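Local coordinates for protein lipolytic enzyme, G-D-S-L family (Bacteroides thetaiotaomicron, PDB 7BR2) that metabolizes the drug diltiazem in the gut and belongs to the GDSL (SGNH) family of serine esterases, at residues A[69-78]-A[367-378]. Numbering follows the deposited sequence.
Sequences KRLDGDIFSK and REYAWCQFGFFQ
A salt-bridge network joins helix 64-75 of the SGNH hydrolase domain to the long helix 344-377, with Asp74 and Arg367 at its heart. Arg367 grips Asp74 end-on: NH1 gives a nearly straight bond to OD2 (2.9 Å, 173°) and NH2 reaches OD1 at 3.1 Å. Both oxygens use their syn lone pairs, and the carboxylate and guanidinium planes are 11° apart, nearly coplanar. Bends at chi2 and chi3 curl Arg367 back beside its own helix, where the CB of Ala370 sits against one face of the guanidinium, while its NE bonds the carbonyl of Gly58. Two more cations share the same acid. Arg70 NH1 meets Asp74 OD2 at 2.7 Å, nearly along the C-O axis, and its NE pairs with Asp62; Lys78 NZ bonds the backbone O of Asp74 and more weakly OD1. Putting an asparagine at Asp74 would probably leave three gathered cations without the negative charge they share, and at least one nitrogen of Arg367 without an acceptor.

Leu71 and Ile75 seat helix 64-75 on strand 21-26 of the parallel sheet, the core of the SGNH fold. The two helix segments run roughly antiparallel (147°), their axes 10.8 Å apart at closest approach, and Phe374 fills the interval next to the network. The Phe374 ring takes Arg70 CB over one face in a CH-pi contact, 3.6 Å from CB to centroid, and Phe374 CE2 packs on Asp74 CB at 3.4 Å. Gly73 comes in at the far end of the ring, where its C lies 3.6 Å from Phe374 CZ. Further along, a bend at chi3 carries Lys69 NZ to Gln378 OE1 (3.1 Å), tilted from the amide carbonyl plane; the neighbouring Gln379 supplies a second side-chain oxygen to this ammonium.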
# COMPACT_ATOMS: atom_id res chain seq x y z
N LYS A 69 21.41 -0.53 11.53
CA LYS A 69 22.45 -1.52 11.19
C LYS A 69 22.43 -1.88 9.71
O LYS A 69 23.49 -2.14 9.12
CB LYS A 69 22.27 -2.83 11.96
CG LYS A 69 22.64 -2.91 13.42
CD LYS A 69 22.51 -4.39 13.85
CE LYS A 69 21.27 -5.01 13.22
NZ LYS A 69 21.32 -6.48 12.97
N ARG A 70 21.24 -1.95 9.10
CA ARG A 70 21.14 -2.49 7.74
C ARG A 70 20.97 -1.42 6.65
O ARG A 70 20.76 -1.78 5.49
CB ARG A 70 20.00 -3.50 7.64
CG ARG A 70 18.62 -2.94 7.85
CD ARG A 70 17.59 -4.06 7.67
NE ARG A 70 16.29 -3.74 8.27
CZ ARG A 70 15.25 -3.26 7.59
NH1 ARG A 70 15.35 -3.03 6.28
NH2 ARG A 70 14.10 -3.02 8.23
N LEU A 71 21.05 -0.13 7.00
CA LEU A 71 20.97 0.91 5.96
C LEU A 71 21.92 0.67 4.77
O LEU A 71 21.50 0.76 3.61
CB LEU A 71 21.25 2.28 6.57
CG LEU A 71 20.14 2.91 7.41
CD1 LEU A 71 20.57 4.30 7.89
CD2 LEU A 71 18.85 2.96 6.64
N ASP A 72 23.21 0.41 5.02
CA ASP A 72 24.15 0.29 3.90
C ASP A 72 23.81 -0.89 2.99
O ASP A 72 23.74 -0.75 1.76
CB ASP A 72 25.59 0.15 4.40
CG ASP A 72 26.22 1.45 4.85
OD1 ASP A 72 25.99 2.49 4.21
OD2 ASP A 72 26.98 1.42 5.84
N GLY A 73 23.63 -2.08 3.58
CA GLY A 73 23.49 -3.32 2.83
C GLY A 73 22.10 -3.63 2.33
O GLY A 73 21.93 -4.52 1.48
N ASP A 74 21.08 -2.99 2.88
CA ASP A 74 19.72 -3.37 2.56
C ASP A 74 18.86 -2.21 2.06
O ASP A 74 17.91 -2.45 1.30
CB ASP A 74 19.06 -4.01 3.79
CG ASP A 74 17.66 -4.49 3.52
OD1 ASP A 74 17.50 -5.24 2.53
OD2 ASP A 74 16.74 -4.21 4.34
N ILE A 75 19.18 -0.97 2.40
CA ILE A 75 18.36 0.18 2.06
C ILE A 75 19.07 1.07 1.03
O ILE A 75 18.58 1.27 -0.08
CB ILE A 75 17.98 0.98 3.33
CG1 ILE A 75 17.18 0.09 4.28
CG2 ILE A 75 17.18 2.20 2.97
CD1 ILE A 75 15.90 -0.46 3.69
N PHE A 76 20.21 1.66 1.41
CA PHE A 76 20.97 2.49 0.48
C PHE A 76 21.47 1.67 -0.71
O PHE A 76 21.74 2.22 -1.78
CB PHE A 76 22.16 3.14 1.20
CG PHE A 76 21.75 4.06 2.33
CD1 PHE A 76 20.44 4.54 2.41
CD2 PHE A 76 22.66 4.44 3.30
CE1 PHE A 76 20.07 5.38 3.44
CE2 PHE A 76 22.29 5.28 4.34
CZ PHE A 76 20.99 5.75 4.40
N SER A 77 21.63 0.35 -0.52
CA SER A 77 22.05 -0.53 -1.59
C SER A 77 21.03 -0.55 -2.71
O SER A 77 21.38 -0.91 -3.84
CB SER A 77 22.23 -1.95 -1.05
OG SER A 77 21.03 -2.42 -0.45
N LYS A 78 19.78 -0.24 -2.41
CA LYS A 78 18.73 -0.18 -3.42
C LYS A 78 18.69 1.17 -4.13
O LYS A 78 17.85 1.37 -5.02
CB LYS A 78 17.38 -0.50 -2.78
CG LYS A 78 17.20 -1.96 -2.36
CD LYS A 78 16.00 -2.15 -1.43
CE LYS A 78 15.73 -3.63 -1.14
NZ LYS A 78 16.91 -4.37 -0.56
N ARG A 367 12.80 -10.69 1.22
CA ARG A 367 12.79 -10.13 2.58
C ARG A 367 13.18 -11.19 3.62
O ARG A 367 13.83 -10.89 4.63
CB ARG A 367 11.41 -9.56 2.93
CG ARG A 367 10.94 -8.37 2.10
CD ARG A 367 12.07 -7.46 1.72
NE ARG A 367 12.57 -6.71 2.86
CZ ARG A 367 13.78 -6.18 2.93
NH1 ARG A 367 14.15 -5.51 4.02
NH2 ARG A 367 14.62 -6.34 1.92
N GLU A 368 12.75 -12.44 3.41
CA GLU A 368 13.19 -13.54 4.27
C GLU A 368 14.71 -13.72 4.18
O GLU A 368 15.40 -13.92 5.20
CB GLU A 368 12.47 -14.84 3.89
CG GLU A 368 10.95 -14.80 4.06
CD GLU A 368 10.51 -14.95 5.51
OE1 GLU A 368 11.29 -15.49 6.32
OE2 GLU A 368 9.41 -14.50 5.87
N TYR A 369 15.24 -13.62 2.97
CA TYR A 369 16.70 -13.71 2.85
C TYR A 369 17.37 -12.57 3.61
O TYR A 369 18.36 -12.79 4.33
CB TYR A 369 17.09 -13.72 1.37
CG TYR A 369 18.53 -13.37 1.09
CD1 TYR A 369 19.55 -14.33 1.22
CD2 TYR A 369 18.89 -12.09 0.65
CE1 TYR A 369 20.88 -14.01 0.95
CE2 TYR A 369 20.20 -11.76 0.38
CZ TYR A 369 21.20 -12.72 0.53
OH TYR A 369 22.51 -12.38 0.25
N ALA A 370 16.81 -11.36 3.51
CA ALA A 370 17.37 -10.22 4.24
C ALA A 370 17.34 -10.44 5.75
O ALA A 370 18.26 -10.01 6.46
CB ALA A 370 16.63 -8.93 3.88
N TRP A 371 16.27 -11.06 6.27
CA TRP A 371 16.30 -11.39 7.69
C TRP A 371 17.46 -12.34 7.98
O TRP A 371 18.19 -12.16 8.96
CB TRP A 371 15.01 -12.02 8.20
CG TRP A 371 15.16 -12.28 9.68
CD1 TRP A 371 14.86 -11.41 10.70
CD2 TRP A 371 15.73 -13.44 10.31
NE1 TRP A 371 15.18 -11.97 11.90
CE2 TRP A 371 15.72 -13.21 11.70
CE3 TRP A 371 16.24 -14.66 9.84
CZ2 TRP A 371 16.20 -14.15 12.62
CZ3 TRP A 371 16.72 -15.58 10.75
CH2 TRP A 371 16.70 -15.32 12.12
N CYS A 372 17.65 -13.36 7.15
CA CYS A 372 18.79 -14.25 7.40
C CYS A 372 20.08 -13.44 7.48
O CYS A 372 20.91 -13.65 8.38
CB CYS A 372 18.88 -15.33 6.31
SG CYS A 372 17.55 -16.55 6.49
N GLN A 373 20.21 -12.44 6.62
CA GLN A 373 21.48 -11.73 6.54
C GLN A 373 21.68 -10.80 7.73
O GLN A 373 22.73 -10.83 8.38
CB GLN A 373 21.60 -10.96 5.22
CG GLN A 373 21.94 -11.87 4.02
CD GLN A 373 23.28 -12.60 4.16
OE1 GLN A 373 24.07 -12.32 5.06
NE2 GLN A 373 23.56 -13.53 3.24
N PHE A 374 20.70 -9.94 8.02
CA PHE A 374 20.89 -8.94 9.06
C PHE A 374 20.41 -9.38 10.44
O PHE A 374 20.95 -8.92 11.46
CB PHE A 374 20.21 -7.63 8.65
CG PHE A 374 20.78 -7.06 7.39
CD1 PHE A 374 21.94 -6.31 7.41
CD2 PHE A 374 20.16 -7.30 6.17
CE1 PHE A 374 22.47 -5.80 6.23
CE2 PHE A 374 20.68 -6.80 4.99
CZ PHE A 374 21.84 -6.05 5.02
N GLY A 375 19.43 -10.27 10.51
CA GLY A 375 18.96 -10.79 11.78
C GLY A 375 19.75 -11.96 12.32
O GLY A 375 19.54 -12.34 13.47
N PHE A 376 20.66 -12.55 11.52
CA PHE A 376 21.52 -13.62 12.05
C PHE A 376 22.98 -13.48 11.62
O PHE A 376 23.87 -13.42 12.47
CB PHE A 376 20.99 -15.00 11.66
CG PHE A 376 21.90 -16.11 12.06
CD1 PHE A 376 22.01 -16.50 13.39
CD2 PHE A 376 22.67 -16.77 11.11
CE1 PHE A 376 22.86 -17.52 13.77
CE2 PHE A 376 23.51 -17.80 11.48
CZ PHE A 376 23.61 -18.18 12.82
N PHE A 377 23.24 -13.42 10.30
CA PHE A 377 24.62 -13.55 9.83
C PHE A 377 25.49 -12.35 10.17
O PHE A 377 26.68 -12.51 10.43
CB PHE A 377 24.66 -13.81 8.32
CG PHE A 377 24.32 -15.22 7.96
CD1 PHE A 377 25.12 -16.25 8.42
CD2 PHE A 377 23.21 -15.52 7.19
CE1 PHE A 377 24.82 -17.57 8.12
CE2 PHE A 377 22.91 -16.84 6.88
CZ PHE A 377 23.71 -17.87 7.35
N GLN A 378 24.91 -11.14 10.21
CA GLN A 378 25.69 -9.95 10.53
C GLN A 378 26.34 -10.06 11.90
O GLN A 378 27.50 -9.69 12.09
CB GLN A 378 24.81 -8.71 10.47
CG GLN A 378 25.58 -7.41 10.62
CD GLN A 378 24.70 -6.18 10.45
OE1 GLN A 378 23.52 -6.19 10.78
NE2 GLN A 378 25.28 -5.11 9.90